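PDB 3ON2: probable transcriptional regulator from Rhodococcus jostii, which probably binds DNA as a transcription regulator of the TetR family, although its target and physiological role are unknown. Local coordinates for residues R36-A39 with R40-G43; E81-H85 with A86-F90; A188-T191 with F192-L196. All coordinates share one frame; numbering follows the deposited sequence.

Contact 1: residues R36-A39 with R40-G43; sequences RQLA and REAG. With SO4 (sulfate ion), chain E.
Arg-36 and Arg-40 meet one turn apart on the short helix 35-41, a local surface contact inside the predicted helix-turn-helix motif of a TetR-family DNA-binding domain; from its place in that motif this is the first of the two helices. Its focus is the carbonyl oxygen of Arg-36, which accepts two N-H groups of a single residue. NE of Arg-40 lies 2.7 Å from O of Arg-36, and the backbone N of Arg-40 reaches the same O at 3.3 Å from the opposite face of the carbonyl plane. The bends of the Arg-40 chain at chi2 (-61°) and chi3 (139°) fold it back over the turn, and the acceptor lies close to its guanidinium plane. NH2 of Arg-40 then rests 3.5 Å from CG of Arg-36, with the two guanidinium planes almost perpendicular.

The other arginine turns away to a sulfate, probably left from crystallisation. N and NE of Arg-36 converge on sulfate O2, NE at 2.7 Å, while NH1 takes O1 at 2.8 Å: three hydrogen bonds from one residue, with a further one from Leu-35 N. A sulfate held here is consistent with a site suited to a DNA phosphate.

Farther along, Glu-41 N donates a hydrogen bond to Gln-37 O at 2.9 Å and Ala-42 N one to Leu-38 O at 3.0 Å, after which the chain leaves the helix. Leu-38 packs on Leu-17 and Ala-21 of helix 13-28, whose Arg-20 touches Glu-41 and Ala-42, while Lys-51 lies against Ala-39 and Arg-40.

Contact 2: residues E81-H85 with A86-F90; sequences EAESH and ARARF
His-85 occupies the N-cap position of helix 86-103 and lays its ring against the first turn, where the chain passes from helix 56-81 through a short connection with an inverse gamma turn centred on Ser-84.

The nonpolar part is a CH-pi contact: CB of Ala-88 sits over one face of the His-85 imidazole, 3.7 Å from the ring centroid and displaced toward its rim. The His-85 CG lies between the backbone N and the carbonyl carbon (chi1 68°), which folds the ring back over the helix start. On the loop side, CB of Glu-83 meets CB of Ala-88 at 3.9 Å.

Direct hydrogen bonds hold both the backbone and the ring of His-85. Arg-89 N donates to His-85 O at 3.1 Å, in the carbonyl plane, opening the helical pattern. The ring's NE2 donates to Glu-83 OE1 at 3.0 Å; OE1 lies near the ring plane and is met on its anti side, which probably helps to fix the ring's rotation.

Charge and water complete the join. The extended Arg-89 chain runs past His-85 O to a salt bridge with Glu-141, and a leucine in its place would probably leave that carboxylate without its mate and break the water link to the loop. That water accepts from Arg-89 NE at 2.6 Å and lies 2.8 Å from Glu-83 O. A second water joins the ring's other nitrogen to the helix start, lying 3.2 Å from both His-85 ND1 and Arg-87 N.

Contact 3: residues A188-T191 with F192-L196; sequences ASDT and FWRGL
Phe-192 opens the second half of a local contact between successive turns of helix 181-196, the last helix of the chain, in the C-terminal region that in TetR-family regulators usually binds the ligand. Its N donates a hydrogen bond to Ala-188 O at 2.9 Å. With CG opposite the backbone N (chi1 -170°), the ring is carried away from the preceding turn, and a bound polyether, probably an additive, lies about 4 Å from the side chain.

Trp-193 continues the pattern by donating from N to Ser-189 O at 2.9 Å.

Arg-194 makes the main side-chain contact. Beyond the hydrogen bond from its N to Asp-190 O, the chain bends at chi3 (-129°) and folds back, so that Asp-190 O lies over one face of the guanidinium, near its rim. NH2 comes 3.5 Å from CB of Asp-190. Asp-190 OD2, 4.4 Å from that NH2 and well out of the guanidinium plane, is too far for a salt bridge, so at most a general attraction is likely; OD1 pairs with Arg-87. NH1 passes 3.8 Å from Thr-191 OG1, which is hydrogen-bonded to Ala-187 O.

Gly-195 N donates to Thr-191 O at 2.9 Å, and Leu-196 follows with CD1 over the Phe-192 ring.

Ala-188 and Phe-192 pack on helix 153-172, Trp-193 and Leu-196 on helix 86-103, where the indole meets Phe-90 edge-to-face; Ser-189 touches both, at Phe-164 and Ala-94.

In the fold
From the N terminus, helix 13-28 leads into the predicted DNA-binding motif, where contact 1 takes in nearly all of helix 35-41 and the start of the turn after it. Helix 56-81 then carries the chain into the C-terminal region, and contact 2 closes the short loop joining it to helix 86-103. Contact 3 lies on the final helix, 181-196. All three are local and follow in series, without nesting or crossing. Contacts 1 and 2 lie on opposite sides of the chain's centre, their centres about 44 Å apart. Contacts 2 and 3 touch: Arg-87 NH2 pairs with Asp-190 OD1 at 3.1 Å, and Trp-193 packs on Ala-86, tying the start of helix 86-103 to the last helix.

Contact 1: residues R36-A39 with R40-G43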
# COMPACT_ATOMS: atom_id res chain seq x y z
N ARG A 36 15.86 19.67 -2.09
CA ARG A 36 16.60 20.67 -2.82
C ARG A 36 16.92 20.21 -4.24
O ARG A 36 16.74 20.96 -5.17
CB ARG A 36 17.86 21.04 -2.07
CG ARG A 36 17.60 21.82 -0.79
CD ARG A 36 18.89 21.90 0.00
NE ARG A 36 19.13 20.64 0.67
CZ ARG A 36 20.30 20.26 1.18
NH1 ARG A 36 20.40 19.08 1.80
NH2 ARG A 36 21.36 21.06 1.06
N GLN A 37 17.37 18.98 -4.42
CA GLN A 37 17.63 18.51 -5.77
C GLN A 37 16.36 18.42 -6.63
O GLN A 37 16.36 18.79 -7.81
CB GLN A 37 18.28 17.13 -5.73
CG GLN A 37 19.75 17.15 -5.44
CD GLN A 37 20.38 15.81 -5.70
OE1 GLN A 37 20.07 14.83 -5.02
NE2 GLN A 37 21.26 15.75 -6.68
N LEU A 38 15.27 17.94 -6.03
CA LEU A 38 14.04 17.72 -6.78
C LEU A 38 13.50 19.05 -7.26
O LEU A 38 13.04 19.16 -8.39
CB LEU A 38 13.00 16.99 -5.94
CG LEU A 38 13.38 15.55 -5.61
CD1 LEU A 38 12.60 15.09 -4.39
CD2 LEU A 38 13.15 14.62 -6.82
N ALA A 39 13.60 20.06 -6.41
CA ALA A 39 13.16 21.40 -6.76
C ALA A 39 13.95 21.98 -7.94
O ALA A 39 13.36 22.64 -8.80
CB ALA A 39 13.26 22.32 -5.55
N ARG A 40 15.26 21.74 -8.00
CA ARG A 40 16.07 22.29 -9.09
C ARG A 40 15.79 21.51 -10.36
O ARG A 40 15.75 22.07 -11.45
CB ARG A 40 17.59 22.27 -8.80
CG ARG A 40 18.05 22.49 -7.34
CD ARG A 40 17.68 23.85 -6.70
NE ARG A 40 17.25 23.63 -5.30
CZ ARG A 40 17.00 24.59 -4.40
NH1 ARG A 40 17.11 25.88 -4.71
NH2 ARG A 40 16.62 24.24 -3.18
N GLU A 41 15.62 20.20 -10.21
CA GLU A 41 15.26 19.31 -11.32
C GLU A 41 13.92 19.68 -11.96
O GLU A 41 13.73 19.46 -13.15
CB GLU A 41 15.24 17.85 -10.85
CG GLU A 41 16.64 17.23 -10.77
CD GLU A 41 16.73 15.95 -9.94
OE1 GLU A 41 15.67 15.36 -9.58
OE2 GLU A 41 17.87 15.53 -9.65
N ALA A 42 13.01 20.25 -11.17
CA ALA A 42 11.69 20.70 -11.67
C ALA A 42 11.71 22.16 -12.15
O ALA A 42 10.65 22.77 -12.35
CB ALA A 42 10.60 20.49 -10.61
N GLY A 43 12.92 22.69 -12.34
CA GLY A 43 13.14 24.01 -12.93
C GLY A 43 12.43 25.15 -12.22
O GLY A 43 12.84 26.31 -12.32
S SO4 E . 16.89 17.99 1.50
O1 SO4 E . 18.20 17.33 1.55
O2 SO4 E . 16.95 19.03 0.47
O3 SO4 E . 15.85 17.00 1.20
O4 SO4 E . 16.60 18.68 2.75

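Contact 2: residues E81-H85 with A86-F90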
# COMPACT_ATOMS: atom_id res chain seq x y z
N GLU A 81 -13.99 -5.19 -8.71
CA GLU A 81 -13.78 -6.07 -9.87
C GLU A 81 -14.35 -7.48 -9.62
O GLU A 81 -14.83 -8.14 -10.54
CB GLU A 81 -12.28 -6.17 -10.18
CG GLU A 81 -11.88 -7.20 -11.22
CD GLU A 81 -10.39 -7.18 -11.47
OE1 GLU A 81 -9.93 -6.32 -12.26
OE2 GLU A 81 -9.68 -8.01 -10.86
N ALA A 82 -14.25 -7.94 -8.37
CA ALA A 82 -14.52 -9.32 -8.01
C ALA A 82 -16.00 -9.55 -7.76
O ALA A 82 -16.77 -8.61 -7.49
CB ALA A 82 -13.71 -9.71 -6.76
N GLU A 83 -16.39 -10.81 -7.85
CA GLU A 83 -17.71 -11.24 -7.42
C GLU A 83 -18.05 -10.77 -6.00
O GLU A 83 -17.15 -10.52 -5.19
CB GLU A 83 -17.80 -12.76 -7.53
CG GLU A 83 -18.03 -13.21 -8.97
CD GLU A 83 -17.71 -14.67 -9.20
OE1 GLU A 83 -17.20 -15.33 -8.27
OE2 GLU A 83 -17.96 -15.16 -10.32
N SER A 84 -19.35 -10.60 -5.76
CA SER A 84 -19.89 -10.16 -4.47
C SER A 84 -20.14 -11.36 -3.58
O SER A 84 -21.29 -11.62 -3.20
CB SER A 84 -21.24 -9.46 -4.65
OG SER A 84 -21.07 -8.24 -5.34
N HIS A 85 -19.08 -12.10 -3.28
CA HIS A 85 -19.14 -13.09 -2.23
C HIS A 85 -17.77 -13.10 -1.54
O HIS A 85 -16.76 -12.78 -2.16
CB HIS A 85 -19.63 -14.46 -2.73
CG HIS A 85 -18.70 -15.17 -3.66
ND1 HIS A 85 -17.73 -16.04 -3.22
CD2 HIS A 85 -18.62 -15.18 -5.01
CE1 HIS A 85 -17.07 -16.53 -4.25
NE2 HIS A 85 -17.59 -16.03 -5.36
N ALA A 86 -17.77 -13.43 -0.25
CA ALA A 86 -16.59 -13.28 0.61
C ALA A 86 -15.36 -14.01 0.08
O ALA A 86 -14.27 -13.43 0.07
CB ALA A 86 -16.89 -13.69 2.06
N ARG A 87 -15.51 -15.26 -0.35
CA ARG A 87 -14.34 -16.02 -0.80
C ARG A 87 -13.62 -15.32 -1.95
O ARG A 87 -12.39 -15.25 -1.95
CB ARG A 87 -14.67 -17.48 -1.16
CG ARG A 87 -13.43 -18.21 -1.57
CD ARG A 87 -13.58 -19.70 -1.73
NE ARG A 87 -12.24 -20.29 -1.72
CZ ARG A 87 -11.99 -21.61 -1.73
NH1 ARG A 87 -13.00 -22.48 -1.72
NH2 ARG A 87 -10.73 -22.05 -1.72
N ALA A 88 -14.39 -14.79 -2.90
CA ALA A 88 -13.85 -14.00 -4.03
C ALA A 88 -13.18 -12.69 -3.60
O ALA A 88 -12.14 -12.32 -4.14
CB ALA A 88 -14.93 -13.72 -5.05
N ARG A 89 -13.79 -12.01 -2.64
CA ARG A 89 -13.24 -10.75 -2.15
C ARG A 89 -11.93 -10.97 -1.42
O ARG A 89 -11.02 -10.16 -1.56
CB ARG A 89 -14.21 -10.06 -1.20
CG ARG A 89 -15.41 -9.51 -1.90
CD ARG A 89 -16.36 -8.86 -0.92
NE ARG A 89 -17.38 -8.17 -1.69
CZ ARG A 89 -18.12 -7.16 -1.24
NH1 ARG A 89 -17.98 -6.69 -0.00
NH2 ARG A 89 -19.01 -6.63 -2.06
N PHE A 90 -11.87 -12.01 -0.59
CA PHE A 90 -10.64 -12.33 0.15
C PHE A 90 -9.52 -12.61 -0.83
O PHE A 90 -8.43 -12.09 -0.68
CB PHE A 90 -10.82 -13.55 1.06
CG PHE A 90 -11.55 -13.28 2.36
CD1 PHE A 90 -12.59 -12.36 2.45
CD2 PHE A 90 -11.22 -14.03 3.50
CE1 PHE A 90 -13.27 -12.17 3.65
CE2 PHE A 90 -11.90 -13.83 4.70
CZ PHE A 90 -12.92 -12.89 4.78
O HOH W 1 -17.10 -7.85 -4.27
O HOH W 2 -18.16 -16.97 -0.24

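Contact 3: residues A188-T191 with F192-L196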
# COMPACT_ATOMS: atom_id res chain seq x y z
N ALA A 188 -1.96 -19.76 -0.33
CA ALA A 188 -2.16 -19.10 0.97
C ALA A 188 -3.63 -18.65 1.17
O ALA A 188 -4.19 -18.79 2.27
CB ALA A 188 -1.19 -17.90 1.11
N SER A 189 -4.23 -18.11 0.12
CA SER A 189 -5.67 -17.72 0.15
C SER A 189 -6.62 -18.88 0.38
O SER A 189 -7.55 -18.74 1.19
CB SER A 189 -6.12 -16.94 -1.11
OG SER A 189 -5.48 -15.67 -1.16
N ASP A 190 -6.41 -19.99 -0.33
CA ASP A 190 -7.24 -21.20 -0.14
C ASP A 190 -7.11 -21.77 1.27
O ASP A 190 -8.10 -22.17 1.89
CB ASP A 190 -6.90 -22.28 -1.17
CG ASP A 190 -7.28 -21.88 -2.60
OD1 ASP A 190 -8.09 -20.92 -2.78
OD2 ASP A 190 -6.77 -22.54 -3.56
N THR A 191 -5.89 -21.81 1.79
CA THR A 191 -5.66 -22.40 3.10
C THR A 191 -6.26 -21.49 4.20
O THR A 191 -6.90 -21.98 5.13
CB THR A 191 -4.14 -22.63 3.33
OG1 THR A 191 -3.65 -23.50 2.28
CG2 THR A 191 -3.89 -23.28 4.65
N PHE A 192 -6.04 -20.18 4.07
CA PHE A 192 -6.65 -19.18 4.95
C PHE A 192 -8.18 -19.32 4.92
O PHE A 192 -8.82 -19.43 5.97
CB PHE A 192 -6.23 -17.77 4.48
CG PHE A 192 -6.61 -16.65 5.44
CD1 PHE A 192 -6.08 -16.59 6.73
CD2 PHE A 192 -7.47 -15.63 5.04
CE1 PHE A 192 -6.42 -15.53 7.60
CE2 PHE A 192 -7.80 -14.58 5.89
CZ PHE A 192 -7.27 -14.54 7.18
N TRP A 193 -8.76 -19.36 3.73
CA TRP A 193 -10.23 -19.42 3.61
C TRP A 193 -10.75 -20.67 4.33
O TRP A 193 -11.69 -20.59 5.16
CB TRP A 193 -10.70 -19.39 2.14
CG TRP A 193 -12.18 -19.53 2.08
CD1 TRP A 193 -12.90 -20.69 1.87
CD2 TRP A 193 -13.14 -18.50 2.33
NE1 TRP A 193 -14.25 -20.42 1.95
CE2 TRP A 193 -14.43 -19.09 2.24
CE3 TRP A 193 -13.05 -17.13 2.64
CZ2 TRP A 193 -15.62 -18.36 2.42
CZ3 TRP A 193 -14.24 -16.41 2.83
CH2 TRP A 193 -15.50 -17.03 2.70
N ARG A 194 -10.13 -21.81 4.05
CA ARG A 194 -10.49 -23.08 4.70
C ARG A 194 -10.37 -23.05 6.22
O ARG A 194 -11.21 -23.60 6.95
CB ARG A 194 -9.66 -24.24 4.16
CG ARG A 194 -10.07 -24.73 2.78
CD ARG A 194 -9.18 -25.94 2.38
NE ARG A 194 -8.58 -25.78 1.06
CZ ARG A 194 -7.27 -25.83 0.80
NH1 ARG A 194 -6.38 -26.05 1.76
NH2 ARG A 194 -6.86 -25.67 -0.44
N GLY A 195 -9.32 -22.39 6.71
CA GLY A 195 -9.09 -22.29 8.16
C GLY A 195 -10.10 -21.40 8.87
O GLY A 195 -10.29 -21.52 10.08
N LEU A 196 -10.73 -20.49 8.12
CA LEU A 196 -11.76 -19.64 8.69
C LEU A 196 -13.17 -20.12 8.41
O LEU A 196 -14.05 -19.82 9.20
CB LEU A 196 -11.67 -18.20 8.18
CG LEU A 196 -10.33 -17.47 8.28
CD1 LEU A 196 -10.43 -16.25 7.39
CD2 LEU A 196 -9.95 -17.09 9.74